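Local coordinates for protein glycosyl hydrolase (Rhizobium leguminosarum bv. trifolii, PDB 5NDX) that probably hydrolyses alpha-L-iduronic acid glycosides, as a family 39 glycoside hydrolase and the bacterial orthologue of human alpha-L-iduronidase, at residues Tyr162-Val167 with Gly202-Thr207; Ile291-Asp296 with Gly394-Pro399; Arg437-Leu442 with His496-Val501; Arg552-Ala557 with Val600-Cys605; Tyr567-Ser572 with Glu579-Ala584. The protein carries 2 engineered substitutions. All coordinates share one frame; numbering follows the deposited sequence.

Contact 1: Tyr162-Val167 with Gly202-Thr207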
# COMPACT_ATOMS: atom_id res chain seq x y z
N TYR A 162 27.91 10.24 6.68
CA TYR A 162 26.48 10.28 7.03
C TYR A 162 25.93 8.87 7.35
O TYR A 162 25.29 8.69 8.39
CB TYR A 162 25.70 11.00 5.92
CG TYR A 162 24.23 10.64 5.86
CD1 TYR A 162 23.30 11.21 6.74
CD2 TYR A 162 23.79 9.72 4.94
CE1 TYR A 162 21.96 10.87 6.68
CE2 TYR A 162 22.46 9.36 4.87
CZ TYR A 162 21.55 9.92 5.77
OH TYR A 162 20.25 9.53 5.66
N TYR A 163 26.24 7.89 6.50
CA TYR A 163 25.86 6.47 6.74
C TYR A 163 26.44 5.97 8.07
O TYR A 163 25.73 5.41 8.93
CB TYR A 163 26.28 5.55 5.56
CG TYR A 163 25.70 4.18 5.70
CD1 TYR A 163 24.39 3.92 5.28
CD2 TYR A 163 26.38 3.19 6.37
CE1 TYR A 163 23.80 2.70 5.49
CE2 TYR A 163 25.81 1.96 6.59
CZ TYR A 163 24.50 1.71 6.14
OH TYR A 163 23.90 0.49 6.37
N ASP A 164 27.74 6.23 8.26
CA ASP A 164 28.45 5.87 9.50
C ASP A 164 27.77 6.42 10.73
O ASP A 164 27.67 5.74 11.73
CB ASP A 164 29.89 6.42 9.47
CG ASP A 164 30.77 5.74 8.44
OD1 ASP A 164 30.53 4.56 8.15
OD2 ASP A 164 31.72 6.39 7.92
N ALA A 165 27.33 7.66 10.63
CA ALA A 165 26.68 8.38 11.73
C ALA A 165 25.29 7.81 12.02
O ALA A 165 24.92 7.63 13.21
CB ALA A 165 26.57 9.86 11.38
N CYS A 166 24.52 7.54 10.95
CA CYS A 166 23.24 6.81 11.11
C CYS A 166 23.44 5.50 11.87
O CYS A 166 22.73 5.25 12.82
CB CYS A 166 22.61 6.49 9.75
SG CYS A 166 22.06 7.96 8.90
N VAL A 167 24.40 4.68 11.43
CA VAL A 167 24.64 3.36 12.04
C VAL A 167 25.12 3.50 13.47
O VAL A 167 24.63 2.78 14.38
CB VAL A 167 25.64 2.52 11.21
CG1 VAL A 167 26.21 1.34 12.00
CG2 VAL A 167 24.96 2.00 9.95
N GLY A 202 36.31 -1.06 3.58
CA GLY A 202 35.88 0.27 4.04
C GLY A 202 35.73 0.28 5.55
O GLY A 202 35.47 -0.75 6.17
N THR A 203 35.92 1.45 6.16
CA THR A 203 35.92 1.53 7.63
C THR A 203 35.18 2.78 8.09
O THR A 203 35.25 3.83 7.47
CB THR A 203 37.37 1.53 8.21
OG1 THR A 203 38.07 2.64 7.67
CG2 THR A 203 38.18 0.23 7.86
N SER A 204 34.45 2.63 9.18
CA SER A 204 33.63 3.72 9.69
C SER A 204 34.52 4.84 10.19
O SER A 204 35.46 4.59 10.92
CB SER A 204 32.76 3.22 10.85
OG SER A 204 32.30 4.30 11.64
N CYS A 205 34.18 6.07 9.84
CA CYS A 205 34.87 7.24 10.34
C CYS A 205 34.61 7.55 11.81
O CYS A 205 35.17 8.52 12.30
CB CYS A 205 34.48 8.47 9.51
SG CYS A 205 32.81 9.14 9.81
N LEU A 206 33.75 6.81 12.51
CA LEU A 206 33.41 7.10 13.92
C LEU A 206 33.91 6.06 14.91
O LEU A 206 34.34 6.41 16.01
CB LEU A 206 31.90 7.23 14.09
CG LEU A 206 31.29 8.49 13.50
CD1 LEU A 206 29.79 8.28 13.38
CD2 LEU A 206 31.61 9.74 14.32
N THR A 207 33.79 4.79 14.55
CA THR A 207 34.58 3.74 15.15
C THR A 207 35.86 3.94 14.33
O THR A 207 36.06 5.01 13.74
CB THR A 207 33.96 2.33 14.93
OG1 THR A 207 34.15 1.90 13.57
CG2 THR A 207 32.45 2.31 15.25
O HOH W 1 29.66 3.90 12.04

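Contact 2: Ile291-Asp296 with Gly394-Pro399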
# COMPACT_ATOMS: atom_id res chain seq x y z
N ILE A 291 3.42 -6.27 -11.77
CA ILE A 291 4.75 -6.02 -11.22
C ILE A 291 5.08 -6.96 -10.02
O ILE A 291 6.16 -7.60 -9.95
CB ILE A 291 4.89 -4.57 -10.81
CG1 ILE A 291 5.02 -3.70 -12.06
CG2 ILE A 291 6.09 -4.33 -9.90
CD1 ILE A 291 4.73 -2.25 -11.80
N ILE A 292 4.11 -7.10 -9.13
CA ILE A 292 4.24 -8.03 -8.03
C ILE A 292 4.44 -9.45 -8.51
O ILE A 292 5.37 -10.15 -8.06
CB ILE A 292 3.05 -7.90 -7.06
CG1 ILE A 292 3.22 -6.58 -6.27
CG2 ILE A 292 2.93 -9.15 -6.18
CD1 ILE A 292 1.96 -6.05 -5.60
N GLU A 293 3.59 -9.90 -9.45
CA GLU A 293 3.70 -11.28 -9.88
C GLU A 293 5.05 -11.57 -10.58
O GLU A 293 5.62 -12.65 -10.41
CB GLU A 293 2.52 -11.66 -10.76
CG GLU A 293 2.46 -13.13 -11.12
CD GLU A 293 3.26 -13.53 -12.36
OE1 GLU A 293 3.68 -12.66 -13.16
OE2 GLU A 293 3.42 -14.76 -12.54
N GLN A 294 5.54 -10.61 -11.35
CA GLN A 294 6.84 -10.73 -11.98
C GLN A 294 7.98 -10.86 -10.94
O GLN A 294 8.92 -11.65 -11.13
CB GLN A 294 7.14 -9.52 -12.89
CG GLN A 294 6.33 -9.49 -14.17
CD GLN A 294 6.35 -8.11 -14.84
OE1 GLN A 294 6.75 -7.12 -14.27
NE2 GLN A 294 5.85 -8.05 -16.02
N HIS A 295 7.94 -10.06 -9.88
CA HIS A 295 8.93 -10.20 -8.83
C HIS A 295 8.83 -11.59 -8.16
O HIS A 295 9.85 -12.22 -7.88
CB HIS A 295 8.78 -9.10 -7.78
CG HIS A 295 9.39 -7.81 -8.20
ND1 HIS A 295 8.79 -6.98 -9.12
CD2 HIS A 295 10.55 -7.21 -7.83
CE1 HIS A 295 9.57 -5.92 -9.31
NE2 HIS A 295 10.64 -6.04 -8.54
N ASP A 296 7.62 -12.06 -7.90
CA ASP A 296 7.44 -13.35 -7.29
C ASP A 296 7.97 -14.49 -8.19
O ASP A 296 8.72 -15.36 -7.73
CB ASP A 296 5.97 -13.60 -6.92
CG ASP A 296 5.78 -14.86 -6.09
OD1 ASP A 296 6.26 -14.96 -4.93
OD2 ASP A 296 5.13 -15.75 -6.61
N GLY A 394 -0.16 -11.64 -20.78
CA GLY A 394 -0.78 -10.86 -19.75
C GLY A 394 -1.64 -11.54 -18.71
O GLY A 394 -2.02 -10.88 -17.72
N LEU A 395 -1.92 -12.84 -18.87
CA LEU A 395 -2.68 -13.59 -17.86
C LEU A 395 -1.74 -14.25 -16.86
O LEU A 395 -0.94 -15.15 -17.21
CB LEU A 395 -3.63 -14.61 -18.51
CG LEU A 395 -4.64 -15.25 -17.55
CD1 LEU A 395 -5.65 -14.23 -17.04
CD2 LEU A 395 -5.39 -16.34 -18.29
N ALA A 396 -1.83 -13.80 -15.60
CA ALA A 396 -0.95 -14.24 -14.53
C ALA A 396 -1.78 -14.62 -13.30
O ALA A 396 -2.97 -14.24 -13.15
CB ALA A 396 0.06 -13.13 -14.18
N ILE A 397 -1.16 -15.40 -12.43
CA ILE A 397 -1.86 -15.91 -11.26
C ILE A 397 -0.99 -15.91 -9.98
O ILE A 397 0.20 -16.14 -10.08
CB ILE A 397 -2.43 -17.29 -11.57
CG1 ILE A 397 -3.42 -17.71 -10.49
CG2 ILE A 397 -1.32 -18.35 -11.73
CD1 ILE A 397 -4.23 -18.90 -10.90
N LEU A 398 -1.57 -15.59 -8.82
CA LEU A 398 -0.92 -15.79 -7.49
C LEU A 398 -1.87 -16.72 -6.72
O LEU A 398 -2.89 -16.27 -6.18
CB LEU A 398 -0.71 -14.47 -6.75
CG LEU A 398 0.19 -13.44 -7.45
CD1 LEU A 398 -0.00 -12.07 -6.84
CD2 LEU A 398 1.66 -13.86 -7.37
N PRO A 399 -1.55 -18.02 -6.67
CA PRO A 399 -2.43 -19.01 -6.10
C PRO A 399 -1.94 -19.40 -4.74
O PRO A 399 -0.84 -19.93 -4.64
CB PRO A 399 -2.34 -20.16 -7.09
CG PRO A 399 -0.94 -20.08 -7.60
CD PRO A 399 -0.44 -18.65 -7.41
O HOH W 2 1.39 -16.27 -13.34
O HOH W 3 3.22 -16.40 -10.43

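Contact 3: Arg437-Leu442 with His496-Val501. Unlike the reference sequence in segment 437-442: I440 (reference Leu).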
# COMPACT_ATOMS: atom_id res chain seq x y z
N ARG A 437 -18.58 -27.72 3.49
CA ARG A 437 -19.09 -26.56 2.78
C ARG A 437 -17.97 -25.53 2.63
O ARG A 437 -17.22 -25.23 3.58
CB ARG A 437 -20.11 -25.76 3.58
CG ARG A 437 -21.53 -26.22 3.71
CD ARG A 437 -22.11 -25.53 4.97
NE ARG A 437 -23.04 -24.45 4.69
CZ ARG A 437 -23.29 -23.40 5.49
NH1 ARG A 437 -22.65 -23.20 6.64
NH2 ARG A 437 -24.18 -22.49 5.11
N HIS A 438 -17.98 -24.88 1.49
CA HIS A 438 -17.12 -23.73 1.24
C HIS A 438 -17.93 -22.65 0.61
O HIS A 438 -18.91 -22.92 -0.13
CB HIS A 438 -16.00 -24.13 0.30
CG HIS A 438 -15.01 -25.04 0.93
ND1 HIS A 438 -13.82 -24.60 1.46
CD2 HIS A 438 -15.05 -26.37 1.14
CE1 HIS A 438 -13.15 -25.63 1.95
NE2 HIS A 438 -13.88 -26.71 1.78
N ALA A 439 -17.48 -21.43 0.82
CA ALA A 439 -18.05 -20.25 0.17
C ALA A 439 -17.04 -19.70 -0.84
O ALA A 439 -15.81 -19.69 -0.59
CB ALA A 439 -18.38 -19.19 1.20
N ILE A 440 -17.56 -19.33 -2.01
CA ILE A 440 -16.76 -18.76 -3.09
C ILE A 440 -17.11 -17.27 -3.19
O ILE A 440 -18.28 -16.95 -3.44
CB ILE A 440 -17.05 -19.46 -4.42
CG1 ILE A 440 -16.81 -20.97 -4.28
CG2 ILE A 440 -16.16 -18.88 -5.54
CD1 ILE A 440 -17.34 -21.77 -5.49
N CYS A 441 -16.12 -16.39 -2.98
CA CYS A 441 -16.25 -14.95 -3.07
C CYS A 441 -15.39 -14.49 -4.22
O CYS A 441 -14.21 -14.84 -4.27
CB CYS A 441 -15.77 -14.21 -1.79
SG CYS A 441 -16.41 -14.99 -0.29
N LEU A 442 -15.99 -13.74 -5.16
CA LEU A 442 -15.30 -13.24 -6.32
C LEU A 442 -15.30 -11.72 -6.29
O LEU A 442 -16.34 -11.11 -6.38
CB LEU A 442 -15.99 -13.72 -7.58
CG LEU A 442 -16.24 -15.23 -7.66
CD1 LEU A 442 -17.21 -15.52 -8.78
CD2 LEU A 442 -14.95 -16.02 -7.81
N HIS A 496 -20.09 -11.47 -8.46
CA HIS A 496 -21.40 -12.12 -8.31
C HIS A 496 -21.65 -12.31 -6.81
O HIS A 496 -20.70 -12.23 -6.00
CB HIS A 496 -21.40 -13.52 -8.92
CG HIS A 496 -21.08 -13.53 -10.36
ND1 HIS A 496 -21.94 -13.02 -11.31
CD2 HIS A 496 -19.96 -13.92 -11.03
CE1 HIS A 496 -21.37 -13.09 -12.50
NE2 HIS A 496 -20.18 -13.63 -12.36
N PRO A 497 -22.90 -12.59 -6.45
CA PRO A 497 -23.19 -12.89 -5.06
C PRO A 497 -22.42 -14.12 -4.60
O PRO A 497 -22.12 -15.00 -5.39
CB PRO A 497 -24.71 -13.14 -5.05
CG PRO A 497 -25.21 -12.25 -6.14
CD PRO A 497 -24.15 -12.35 -7.24
N ILE A 498 -21.99 -14.08 -3.36
CA ILE A 498 -21.21 -15.18 -2.80
C ILE A 498 -22.02 -16.47 -2.98
O ILE A 498 -23.22 -16.50 -2.75
CB ILE A 498 -20.90 -14.91 -1.30
CG1 ILE A 498 -19.92 -13.72 -1.17
CG2 ILE A 498 -20.36 -16.15 -0.59
CD1 ILE A 498 -19.80 -13.20 0.26
N SER A 499 -21.38 -17.53 -3.43
CA SER A 499 -22.06 -18.80 -3.44
C SER A 499 -21.49 -19.81 -2.43
O SER A 499 -20.28 -19.85 -2.18
CB SER A 499 -22.12 -19.34 -4.85
OG SER A 499 -20.94 -19.37 -5.48
N VAL A 500 -22.37 -20.58 -1.83
CA VAL A 500 -21.96 -21.61 -0.90
C VAL A 500 -22.13 -22.97 -1.58
O VAL A 500 -23.17 -23.28 -2.16
CB VAL A 500 -22.79 -21.49 0.42
CG1 VAL A 500 -22.46 -22.60 1.40
CG2 VAL A 500 -22.54 -20.15 1.08
N VAL A 501 -21.09 -23.77 -1.53
CA VAL A 501 -21.07 -25.04 -2.27
C VAL A 501 -20.81 -26.17 -1.24
O VAL A 501 -19.90 -26.08 -0.40
CB VAL A 501 -19.94 -25.02 -3.33
CG1 VAL A 501 -19.81 -26.37 -3.99
CG2 VAL A 501 -20.25 -23.98 -4.42
O HOH W 4 -19.77 -16.34 -6.17
O HOH W 5 -18.80 -13.86 -5.13

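Contact 4: Arg552-Ala557 with Val600-Cys605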
# COMPACT_ATOMS: atom_id res chain seq x y z
N ARG A 552 -18.65 11.79 9.06
CA ARG A 552 -17.94 11.02 10.11
C ARG A 552 -17.10 9.91 9.51
O ARG A 552 -17.63 9.08 8.79
CB ARG A 552 -18.96 10.41 11.05
CG ARG A 552 -19.88 11.43 11.74
CD ARG A 552 -19.13 12.32 12.73
NE ARG A 552 -20.03 13.31 13.36
CZ ARG A 552 -20.37 14.50 12.86
NH1 ARG A 552 -19.91 14.96 11.70
NH2 ARG A 552 -21.19 15.27 13.54
N MET A 553 -15.81 9.89 9.78
CA MET A 553 -14.94 8.81 9.40
C MET A 553 -14.89 7.81 10.54
O MET A 553 -14.58 8.19 11.67
CB MET A 553 -13.55 9.33 9.13
CG MET A 553 -12.59 8.29 8.61
SD MET A 553 -13.16 7.79 6.96
CE MET A 553 -12.30 6.25 6.79
N LEU A 554 -15.18 6.54 10.23
CA LEU A 554 -15.09 5.42 11.15
C LEU A 554 -13.85 4.59 10.82
O LEU A 554 -13.54 4.35 9.61
CB LEU A 554 -16.34 4.54 11.04
CG LEU A 554 -17.64 4.97 11.70
CD1 LEU A 554 -18.11 6.31 11.15
CD2 LEU A 554 -18.75 3.94 11.49
N PHE A 555 -13.17 4.13 11.86
CA PHE A 555 -11.98 3.27 11.77
C PHE A 555 -12.12 2.23 12.88
O PHE A 555 -12.55 2.58 13.96
CB PHE A 555 -10.71 4.10 11.98
CG PHE A 555 -9.44 3.31 11.94
CD1 PHE A 555 -9.04 2.63 10.76
CD2 PHE A 555 -8.57 3.27 13.07
CE1 PHE A 555 -7.81 1.95 10.69
CE2 PHE A 555 -7.36 2.55 13.03
CZ PHE A 555 -6.97 1.89 11.83
N TRP A 556 -11.78 0.98 12.60
CA TRP A 556 -11.90 -0.10 13.56
C TRP A 556 -10.89 -1.17 13.24
O TRP A 556 -10.08 -0.98 12.34
CB TRP A 556 -13.34 -0.64 13.61
CG TRP A 556 -13.85 -1.28 12.40
CD1 TRP A 556 -13.82 -2.59 12.10
CD2 TRP A 556 -14.55 -0.63 11.34
NE1 TRP A 556 -14.45 -2.81 10.90
CE2 TRP A 556 -14.91 -1.62 10.41
CE3 TRP A 556 -14.88 0.70 11.07
CZ2 TRP A 556 -15.56 -1.34 9.22
CZ3 TRP A 556 -15.60 0.98 9.89
CH2 TRP A 556 -15.92 -0.05 8.98
N ALA A 557 -10.91 -2.28 13.97
CA ALA A 557 -10.00 -3.39 13.75
C ALA A 557 -10.84 -4.64 13.60
O ALA A 557 -11.93 -4.71 14.14
CB ALA A 557 -9.03 -3.54 14.98
N VAL A 600 -26.52 10.69 16.72
CA VAL A 600 -26.15 9.50 15.91
C VAL A 600 -25.38 8.51 16.79
O VAL A 600 -24.47 8.88 17.50
CB VAL A 600 -25.32 9.85 14.65
CG1 VAL A 600 -24.00 10.52 15.01
CG2 VAL A 600 -25.09 8.61 13.79
N ARG A 601 -25.77 7.25 16.75
CA ARG A 601 -24.94 6.18 17.26
C ARG A 601 -24.59 5.21 16.10
O ARG A 601 -25.49 4.77 15.36
CB ARG A 601 -25.67 5.45 18.39
CG ARG A 601 -24.79 4.55 19.23
CD ARG A 601 -25.44 4.12 20.55
NE ARG A 601 -24.46 3.40 21.39
CZ ARG A 601 -23.52 3.97 22.17
NH1 ARG A 601 -23.43 5.30 22.30
NH2 ARG A 601 -22.67 3.21 22.87
N TYR A 602 -23.31 4.87 15.99
CA TYR A 602 -22.76 3.97 14.97
C TYR A 602 -22.60 2.57 15.54
O TYR A 602 -22.36 2.43 16.72
CB TYR A 602 -21.42 4.50 14.46
CG TYR A 602 -21.58 5.71 13.57
CD1 TYR A 602 -22.10 5.58 12.28
CD2 TYR A 602 -21.23 6.97 14.02
CE1 TYR A 602 -22.26 6.69 11.45
CE2 TYR A 602 -21.36 8.09 13.20
CZ TYR A 602 -21.90 7.94 11.93
OH TYR A 602 -22.05 9.03 11.17
N ALA A 603 -22.81 1.56 14.71
CA ALA A 603 -22.49 0.16 15.03
C ALA A 603 -21.81 -0.48 13.79
O ALA A 603 -22.15 -0.13 12.66
CB ALA A 603 -23.75 -0.62 15.39
N VAL A 604 -20.81 -1.33 14.01
CA VAL A 604 -20.16 -2.08 12.95
C VAL A 604 -20.32 -3.57 13.24
O VAL A 604 -20.05 -3.99 14.37
CB VAL A 604 -18.68 -1.67 12.82
CG1 VAL A 604 -18.03 -2.45 11.70
CG2 VAL A 604 -18.57 -0.20 12.49
N CYS A 605 -20.80 -4.34 12.25
CA CYS A 605 -20.98 -5.79 12.32
C CYS A 605 -20.03 -6.46 11.35
O CYS A 605 -19.80 -5.93 10.27
CB CYS A 605 -22.43 -6.17 11.94
SG CYS A 605 -23.63 -5.22 12.96

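Contact 5: Tyr567-Ser572 with Glu579-Ala584. Unlike the reference sequence in segment 579-584: S583 (reference Pro).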
# COMPACT_ATOMS: atom_id res chain seq x y z
N TYR A 567 -17.74 -6.08 6.37
CA TYR A 567 -18.33 -5.26 7.44
C TYR A 567 -19.51 -4.46 6.89
O TYR A 567 -19.52 -4.02 5.71
CB TYR A 567 -17.29 -4.34 8.10
CG TYR A 567 -16.13 -5.10 8.65
CD1 TYR A 567 -16.17 -5.68 9.91
CD2 TYR A 567 -15.02 -5.35 7.86
CE1 TYR A 567 -15.10 -6.46 10.38
CE2 TYR A 567 -13.95 -6.11 8.33
CZ TYR A 567 -13.99 -6.66 9.61
OH TYR A 567 -12.91 -7.43 10.04
N ASP A 568 -20.52 -4.32 7.73
CA ASP A 568 -21.61 -3.36 7.55
C ASP A 568 -21.48 -2.31 8.64
O ASP A 568 -21.02 -2.60 9.75
CB ASP A 568 -22.93 -4.07 7.76
CG ASP A 568 -23.21 -5.13 6.69
OD1 ASP A 568 -22.72 -5.02 5.54
OD2 ASP A 568 -23.92 -6.08 7.04
N VAL A 569 -21.89 -1.11 8.29
CA VAL A 569 -21.96 -0.01 9.21
C VAL A 569 -23.41 0.33 9.35
O VAL A 569 -24.12 0.48 8.34
CB VAL A 569 -21.21 1.21 8.70
CG1 VAL A 569 -21.40 2.38 9.66
CG2 VAL A 569 -19.74 0.90 8.56
N LEU A 570 -23.86 0.43 10.60
CA LEU A 570 -25.23 0.79 10.92
C LEU A 570 -25.32 2.04 11.78
O LEU A 570 -24.37 2.45 12.43
CB LEU A 570 -25.93 -0.35 11.63
CG LEU A 570 -25.96 -1.67 10.89
CD1 LEU A 570 -24.86 -2.54 11.40
CD2 LEU A 570 -27.27 -2.38 11.17
N VAL A 571 -26.51 2.61 11.79
CA VAL A 571 -26.78 3.84 12.46
C VAL A 571 -28.09 3.73 13.21
O VAL A 571 -29.08 3.21 12.68
CB VAL A 571 -26.81 5.00 11.47
CG1 VAL A 571 -27.80 6.09 11.87
CG2 VAL A 571 -25.41 5.58 11.36
N SER A 572 -28.06 4.22 14.44
CA SER A 572 -29.23 4.38 15.29
C SER A 572 -29.41 5.87 15.58
O SER A 572 -28.43 6.64 15.73
CB SER A 572 -29.04 3.62 16.61
OG SER A 572 -29.97 4.05 17.59
N GLU A 579 -30.13 0.88 11.55
CA GLU A 579 -30.37 0.63 10.13
C GLU A 579 -29.02 0.71 9.42
O GLU A 579 -28.17 1.53 9.79
CB GLU A 579 -31.31 1.68 9.55
CG GLU A 579 -32.68 1.75 10.23
CD GLU A 579 -33.54 2.91 9.74
OE1 GLU A 579 -33.42 3.29 8.55
OE2 GLU A 579 -34.36 3.44 10.53
N LYS A 580 -28.86 -0.11 8.39
CA LYS A 580 -27.63 -0.16 7.61
C LYS A 580 -27.47 1.08 6.78
O LYS A 580 -28.40 1.53 6.16
CB LYS A 580 -27.56 -1.37 6.67
CG LYS A 580 -26.17 -1.55 6.06
CD LYS A 580 -26.01 -2.86 5.30
CE LYS A 580 -26.39 -2.67 3.86
NZ LYS A 580 -26.79 -3.98 3.33
N VAL A 581 -26.25 1.58 6.75
CA VAL A 581 -25.90 2.85 6.12
C VAL A 581 -24.71 2.67 5.11
O VAL A 581 -24.48 3.50 4.26
CB VAL A 581 -25.64 3.78 7.31
CG1 VAL A 581 -24.17 4.20 7.49
CG2 VAL A 581 -26.70 4.86 7.43
N SER A 582 -23.97 1.57 5.20
CA SER A 582 -22.95 1.25 4.21
C SER A 582 -23.65 0.66 2.96
O SER A 582 -24.68 0.01 3.06
CB SER A 582 -21.95 0.28 4.84
OG SER A 582 -22.59 -0.79 5.51
N SER A 583 -23.13 0.91 1.78
CA SER A 583 -23.83 0.49 0.56
C SER A 583 -23.25 -0.85 0.13
O SER A 583 -23.93 -1.86 0.15
CB SER A 583 -23.80 1.57 -0.52
OG SER A 583 -22.54 2.21 -0.57
N ALA A 584 -21.97 -0.90 -0.13
CA ALA A 584 -21.30 -2.14 -0.48
C ALA A 584 -20.70 -2.77 0.79
O ALA A 584 -20.30 -2.05 1.68
CB ALA A 584 -20.20 -1.84 -1.47
O HOH W 6 -21.88 -2.90 4.03

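Contact 1: Tyr162-Val167 with Gly202-Thr207
Y162, within helix 155-171, points away from the loop 202-207. One face of its ring carries C166 SG, 3.6 Å above the plane and offset to the rim. Its hydroxyl is hydrogen-bonded to L96 O and T144 N. Y163 OH is hydrogen-bonded to R213 O. D164 makes the main contact. Its CG lies anti to the carbonyl carbon (chi1 -67°), which sends the carboxylate to the loop. OD2 accepts the backbone N of C205 at 3.1 Å. The N-H...O angle is 177°, but the donor sits well above the carboxylate plane, 73° out of it. OD1 rests against S204 CA at 3.6 Å. The carbonyl of D164 works too: water 1 donates to D164 O at 2.7 Å and is hydrogen-bonded to S204 OG at 2.7 Å. That OG also accepts L206 N at 3.0 Å, so the loop is braced from within where the helix meets it. A165 follows with plain packing. The CD1 branch of L206 reaches A165 CA at 3.5 Å and passes alongside D164 O. The turn at S204 is an ST turn. The contact joins an outer helix of the TIM barrel, between strands 140-142 and 179-184, to the loop that leads from helix 190-200 to strand 216-219.

Contact 2: Ile291-Asp296 with Gly394-Pro399
The H295 ring meets I291 O at its edge. ND1 donates at 2.8 Å, with the oxygen in the ring plane, and this fixes the ring's rotation one helical turn on. The same carbonyl also takes H295 N. F307 meets this ring with the planes about 45° apart. On the strand side the flat group is the E293 carboxylate. The A396 methyl lies 3.7 Å from E293 CD. E293 CG is anti to the backbone N and the chain bends at chi2 (-86°), which brings the carboxylate beside the strand. E293 OE2 forms a salt bridge with R297 and lies 2.7 Å from two waters. Water 2 links it to I397 N, 2.8 Å from the water. Water 3 links it to I397 O. L398 fills the other half: its CD2 lies 3.9 Å from E293 CG and 4.0 Å from D296 OD2, while CD1 touches I292 CG2. D296 OD2 has its charge partner in R16. The axes of segments 291-296 and 395-399 come within 8.9 Å, at 68°. Helix 282-300 of the TIM barrel packs on strand 395-401 of the nine-stranded sheet, consistent with the barrel-to-beta-sandwich interface of human alpha-L-iduronidase.

Contact 3: Arg437-Leu442 with His496-Val501
Two antiparallel strands are tightly joined from H438 to I440 and part beyond them. In the tight half, H438 and V501 form a hydrogen-bonded pair. H438 N donates to V501 O at 2.9 Å, and V501 N returns a bond to H438 O at 2.7 Å. Both donors lie nearly along the C=O axis. I440 and S499 form the next hydrogen-bonded pair. Here I440 N to S499 O is short, 2.8 Å, and S499 N to I440 O is longer, 3.2 Å. A439 and V500 are the non-hydrogen-bonded pair between them. I440 is leucine in the reference sequence; its CD1 meets V501 CG2 at 3.8 Å, on the face also used by H438. On the other face I498 spreads its branches, CG2 to A439 CB and CG1 to C441 SG. In the looser half water joins in: water 4 donates to I440 O, which also takes S499 N, and to P497 O; between L442 N and H496 O water 5 stands in for a direct bond. L442 CD1 only touches the edge of the H496 ring, 3.9 Å from CD2. At the opposite, exposed end, R437 lays NE 3.8 Å from V500 CG1, and its NH1 makes a salt bridge with D527. The arrangement is an outermost strand, 493-503, pairing with 436-445 at the edge of the mixed nine-stranded sheet of the beta-sandwich region.

Contact 4: Arg552-Ala557 with Val600-Cys605
Strands 549-557 and 601-607 face each other from the two sheets of a small C-terminal beta sandwich. Its three- and four-stranded sheets are consistent with a fibronectin type III fold. The axes of segments 552-557 and 601-605 are 9.6 Å apart, and side chains alone fill the gap. Y602 is a main bump. Its ring lies under L554 CD1, which sits over the centre at 4.0 Å, only 2° off the normal, a CH-pi contact. V600 CG2 covers the opposite face, offset to the rim. The hydroxyl end fits against the bend of R552, with OH 3.3 Å from R552 CG, and is hydrogen-bonded to H593. An alanine here lacks the ring between L554 and V600 and the hydroxyl bonded to H593, and would probably loosen the packing of L554 and R552. The second branch of L554, CD2, wedges between the Y602 ring and V604. W556 takes the crowded first torsion (chi1 65°), which turns one indole face to V604. V604 and W556 meet tip to tip, and Y567 meets the indole edge-to-face. Both V604 methyls lie on one indole face: CG2 is 4.1 Å from W556 CE3, and CG1 sits over the five-membered ring, 3.5 Å from W556 CE2.

Contact 5: Tyr567-Ser572 with Glu579-Ala584
This is a beta hairpin, strand 566-572 returning as 579-580. Its backbone bonds come first. V571 and E579 form an antiparallel hydrogen-bonded pair, with V571 N to E579 O and E579 N to V571 O both 2.8 Å. V569 O accepts V581 N at 2.9 Å and, weakly, S582 N. At S582 a side chain joins the pairing. S582 OG, in the crowded position (chi1 48°), accepts V569 N at 2.9 Å. An alanine here has no OG to accept V569 N or to meet water 6, and would probably loosen this end of the hairpin. The apolar contacts sit on one side: V581 sends CG1 to V569 CG1 and CG2 to V571 CB, each 4.0 Å. On the other side, K580 crosses D568 obliquely, its CD against the carboxylate, but NZ stays 4.7 Å from OD1, so any attraction is probably weak. Water 6 links the strand to the loop 581-584. It is within hydrogen-bonding distance of D568 OD1 and A584 O, and lies 2.7 Å from S582 OG.

Overall arrangement
From the N terminus, contact 1 closes a loop of 34 residues on the outside of the TIM barrel. Contact 2 follows and closes a longer one, carrying the chain from barrel helix 282-300 to the nine-stranded sheet. Contact 3 then closes a loop of 53 residues by pairing two strands of that same sheet, its centre 24 Å from that of contact 2. These three come in series. Contact 4 opens next and closes last, across 42 residues, joining the two sheets of the C-terminal sandwich. Contact 5, a hairpin, forms wholly between its two segments. The pair touch: strands 566-572 and 601-607 are sheet neighbours, with A603 O 2.7 Å from L570 N. Contact 1 lies far off, about 29 Å from contact 4 at the nearest atoms.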